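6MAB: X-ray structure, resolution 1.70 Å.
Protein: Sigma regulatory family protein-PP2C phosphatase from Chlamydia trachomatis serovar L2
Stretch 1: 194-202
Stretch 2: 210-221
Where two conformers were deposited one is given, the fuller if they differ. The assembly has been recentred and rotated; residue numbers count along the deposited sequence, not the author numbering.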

# COMPACT_ATOMS: atom_id res chain seq x y z
N LYS A 194 -2.83 0.88 20.71
CA LYS A 194 -2.38 0.46 22.03
C LYS A 194 -2.10 -1.04 22.06
O LYS A 194 -1.26 -1.49 22.83
CB LYS A 194 -3.43 0.82 23.08
CG LYS A 194 -3.05 0.48 24.52
CD LYS A 194 -4.13 0.94 25.49
N THR A 195 -2.77 -1.79 21.19
CA THR A 195 -2.68 -3.24 21.14
C THR A 195 -2.32 -3.67 19.73
O THR A 195 -2.47 -2.92 18.77
CB THR A 195 -4.00 -3.90 21.54
OG1 THR A 195 -5.02 -3.44 20.64
CG2 THR A 195 -4.34 -3.57 22.99
N VAL A 196 -1.85 -4.90 19.61
CA VAL A 196 -1.68 -5.54 18.32
C VAL A 196 -2.45 -6.86 18.36
O VAL A 196 -2.41 -7.58 19.35
CB VAL A 196 -0.19 -5.75 17.96
CG1 VAL A 196 0.50 -6.62 19.00
CG2 VAL A 196 -0.05 -6.32 16.57
N SER A 197 -3.18 -7.15 17.27
CA SER A 197 -4.04 -8.32 17.20
C SER A 197 -4.01 -8.89 15.79
O SER A 197 -3.70 -8.19 14.82
CB SER A 197 -5.49 -8.00 17.57
OG SER A 197 -6.01 -7.10 16.61
N LYS A 198 -4.37 -10.17 15.69
CA LYS A 198 -4.27 -10.87 14.42
C LYS A 198 -5.16 -10.21 13.36
O LYS A 198 -4.78 -10.13 12.19
CB LYS A 198 -4.64 -12.35 14.59
CG LYS A 198 -6.07 -12.61 15.04
N GLU A 199 -6.33 -9.73 13.76
CA GLU A 199 -7.27 -9.17 12.79
C GLU A 199 -6.71 -7.93 12.09
O GLU A 199 -7.13 -7.61 10.97
CB GLU A 199 -8.60 -8.87 13.48
CG GLU A 199 -9.36 -10.12 13.99
CD GLU A 199 -8.81 -10.74 15.30
OE1 GLU A 199 -7.96 -10.14 15.99
OE2 GLU A 199 -9.26 -11.87 15.63
N GLN A 200 -5.75 -7.24 12.71
CA GLN A 200 -5.12 -6.12 12.02
C GLN A 200 -4.36 -6.54 10.78
O GLN A 200 -4.14 -5.71 9.90
CB GLN A 200 -4.14 -5.40 12.93
CG GLN A 200 -4.77 -4.62 14.02
CD GLN A 200 -3.72 -3.89 14.79
OE1 GLN A 200 -3.15 -4.44 15.71
NE2 GLN A 200 -3.42 -2.67 14.38
N PHE A 201 -3.94 -7.80 10.70
CA PHE A 201 -3.03 -8.18 9.64
C PHE A 201 -3.74 -8.70 8.40
O PHE A 201 -3.08 -8.95 7.38
CB PHE A 201 -2.03 -9.20 10.17
CG PHE A 201 -0.99 -8.59 11.04
CD1 PHE A 201 0.19 -8.08 10.50
CD2 PHE A 201 -1.21 -8.46 12.40
CE1 PHE A 201 1.13 -7.49 11.33
CE2 PHE A 201 -0.29 -7.87 13.20
CZ PHE A 201 0.88 -7.39 12.68
N CYS A 202 -5.08 -8.78 8.43
CA CYS A 202 -5.82 -9.35 7.32
C CYS A 202 -5.69 -8.53 6.04
O CYS A 202 -5.98 -9.07 4.96
CB CYS A 202 -7.29 -9.48 7.70
SG CYS A 202 -7.52 -10.58 9.11
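Stretch 2, residues 210-221: ICPPHLLLRPPL

No direct hydrogen bond joins the modelled atoms of these two stretches; the one polar link passes through a water, which donates to V196 O at 2.9 Å and to L216 O at 2.8 Å. The side chains of K194 and K198 are incomplete, so the count covers modelled atoms alone. The stretches run in opposite directions: the nearest CA pairs are T195–P220 (5.9 Å), V196–L216 (6.0 Å) and F201–C211 (6.0 Å), so the numbering falls in stretch 2 as it rises in stretch 1.

Stretch 2 enters as an extended loop, turns through a 3-10 segment at 213–217, with L215 N bonded to P212 O (3.2 Å) and L216 N to P213 O (2.9 Å), and leaves as a proline-rich loop. The turn brings L215 and L216 to the F201 ring, where L215 CD1 lies 3.8 Å from F201 CE1 and L216 CD2 lies 3.7 Å from F201 CE2, both oblique to the ring. L216 CD2 also reaches K198 N at 3.8 Å. V196 points toward stretch 2, its CG1 3.7 Å from L216 O and 3.9 Å from R218 O. Beyond it, P220 CG packs on backbone, 3.6 Å from both K194 O and T195 C. At the other end, F201 CB meets C211 CB at 4.1 Å. Together the stretches bury 495 Å², both sides summed.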

# COMPACT_ATOMS: atom_id res chain seq x y z
N ILE A 210 -2.71 -14.59 6.26
CA ILE A 210 -1.32 -14.56 6.70
C ILE A 210 -1.24 -13.69 7.95
O ILE A 210 -1.58 -12.50 7.90
CB ILE A 210 -0.39 -14.03 5.60
CG1 ILE A 210 -0.40 -14.95 4.38
CG2 ILE A 210 1.05 -13.89 6.12
CD1 ILE A 210 0.20 -14.32 3.12
N CYS A 211 -0.84 -14.29 9.07
CA CYS A 211 -0.50 -13.54 10.28
C CYS A 211 0.51 -14.36 11.09
O CYS A 211 0.11 -15.12 11.98
CB CYS A 211 -1.75 -13.23 11.11
SG CYS A 211 -3.15 -14.45 11.07
N PRO A 212 1.80 -14.22 10.82
CA PRO A 212 2.82 -14.96 11.58
C PRO A 212 2.79 -14.59 13.05
O PRO A 212 2.67 -13.41 13.40
CB PRO A 212 4.14 -14.51 10.93
CG PRO A 212 3.78 -13.93 9.63
CD PRO A 212 2.39 -13.43 9.72
N PRO A 213 2.91 -15.56 13.95
CA PRO A 213 2.72 -15.25 15.38
C PRO A 213 3.76 -14.31 15.95
O PRO A 213 3.46 -13.57 16.90
CB PRO A 213 2.78 -16.62 16.07
CG PRO A 213 2.75 -17.63 15.00
CD PRO A 213 3.14 -17.00 13.72
N HIS A 214 4.99 -14.33 15.44
CA HIS A 214 6.00 -13.47 16.04
C HIS A 214 5.61 -12.02 15.92
O HIS A 214 5.97 -11.21 16.77
CB HIS A 214 7.38 -13.74 15.45
CG HIS A 214 7.56 -13.22 14.06
ND1 HIS A 214 7.14 -13.90 12.94
CD2 HIS A 214 8.13 -12.07 13.61
CE1 HIS A 214 7.44 -13.20 11.86
NE2 HIS A 214 8.04 -12.09 12.24
N LEU A 215 4.84 -11.65 14.89
CA LEU A 215 4.44 -10.27 14.77
C LEU A 215 3.50 -9.82 15.88
O LEU A 215 3.44 -8.61 16.17
CB LEU A 215 3.77 -10.02 13.41
CG LEU A 215 4.72 -10.20 12.23
CD1 LEU A 215 3.91 -10.02 10.94
CD2 LEU A 215 5.87 -9.21 12.25
N LEU A 216 2.78 -10.74 16.52
CA LEU A 216 1.86 -10.36 17.58
C LEU A 216 2.55 -10.15 18.91
O LEU A 216 1.89 -9.89 19.92
CB LEU A 216 0.76 -11.41 17.71
CG LEU A 216 0.08 -11.76 16.37
CD1 LEU A 216 -0.86 -12.91 16.55
CD2 LEU A 216 -0.64 -10.55 15.79
N LEU A 217 3.88 -10.22 18.93
CA LEU A 217 4.65 -9.91 20.12
C LEU A 217 5.40 -8.59 20.03
O LEU A 217 6.02 -8.19 21.02
CB LEU A 217 5.65 -11.02 20.41
CG LEU A 217 5.02 -12.36 20.80
CD1 LEU A 217 6.09 -13.39 21.04
CD2 LEU A 217 4.14 -12.23 22.03
N ARG A 218 5.34 -7.90 18.91
CA ARG A 218 6.06 -6.64 18.79
C ARG A 218 5.32 -5.52 19.54
O ARG A 218 4.14 -5.28 19.27
CB ARG A 218 6.23 -6.28 17.31
CG ARG A 218 7.09 -7.25 16.55
CD ARG A 218 7.42 -6.80 15.13
NE ARG A 218 8.37 -7.72 14.51
CZ ARG A 218 8.79 -7.64 13.26
NH1 ARG A 218 8.34 -6.67 12.46
NH2 ARG A 218 9.66 -8.53 12.80
N PRO A 219 5.97 -4.83 20.47
CA PRO A 219 5.27 -3.77 21.22
C PRO A 219 4.68 -2.72 20.29
O PRO A 219 5.41 -2.11 19.50
CB PRO A 219 6.38 -3.17 22.11
CG PRO A 219 7.30 -4.33 22.34
CD PRO A 219 7.31 -5.09 21.03
N PRO A 220 3.37 -2.49 20.37
CA PRO A 220 2.75 -1.44 19.54
C PRO A 220 3.22 -0.06 19.97
O PRO A 220 3.71 0.15 21.08
CB PRO A 220 1.25 -1.60 19.81
CG PRO A 220 1.09 -2.90 20.44
CD PRO A 220 2.37 -3.24 21.13
N LEU A 221 3.01 0.90 19.07
CA LEU A 221 3.49 2.26 19.30
C LEU A 221 2.53 3.12 20.11
O LEU A 221 2.95 4.16 20.64
CB LEU A 221 3.73 2.95 17.95
CG LEU A 221 4.82 2.37 17.06
CD1 LEU A 221 4.91 3.23 15.82
CD2 LEU A 221 6.15 2.33 17.78
O HOH W 1 -0.81 -9.55 20.66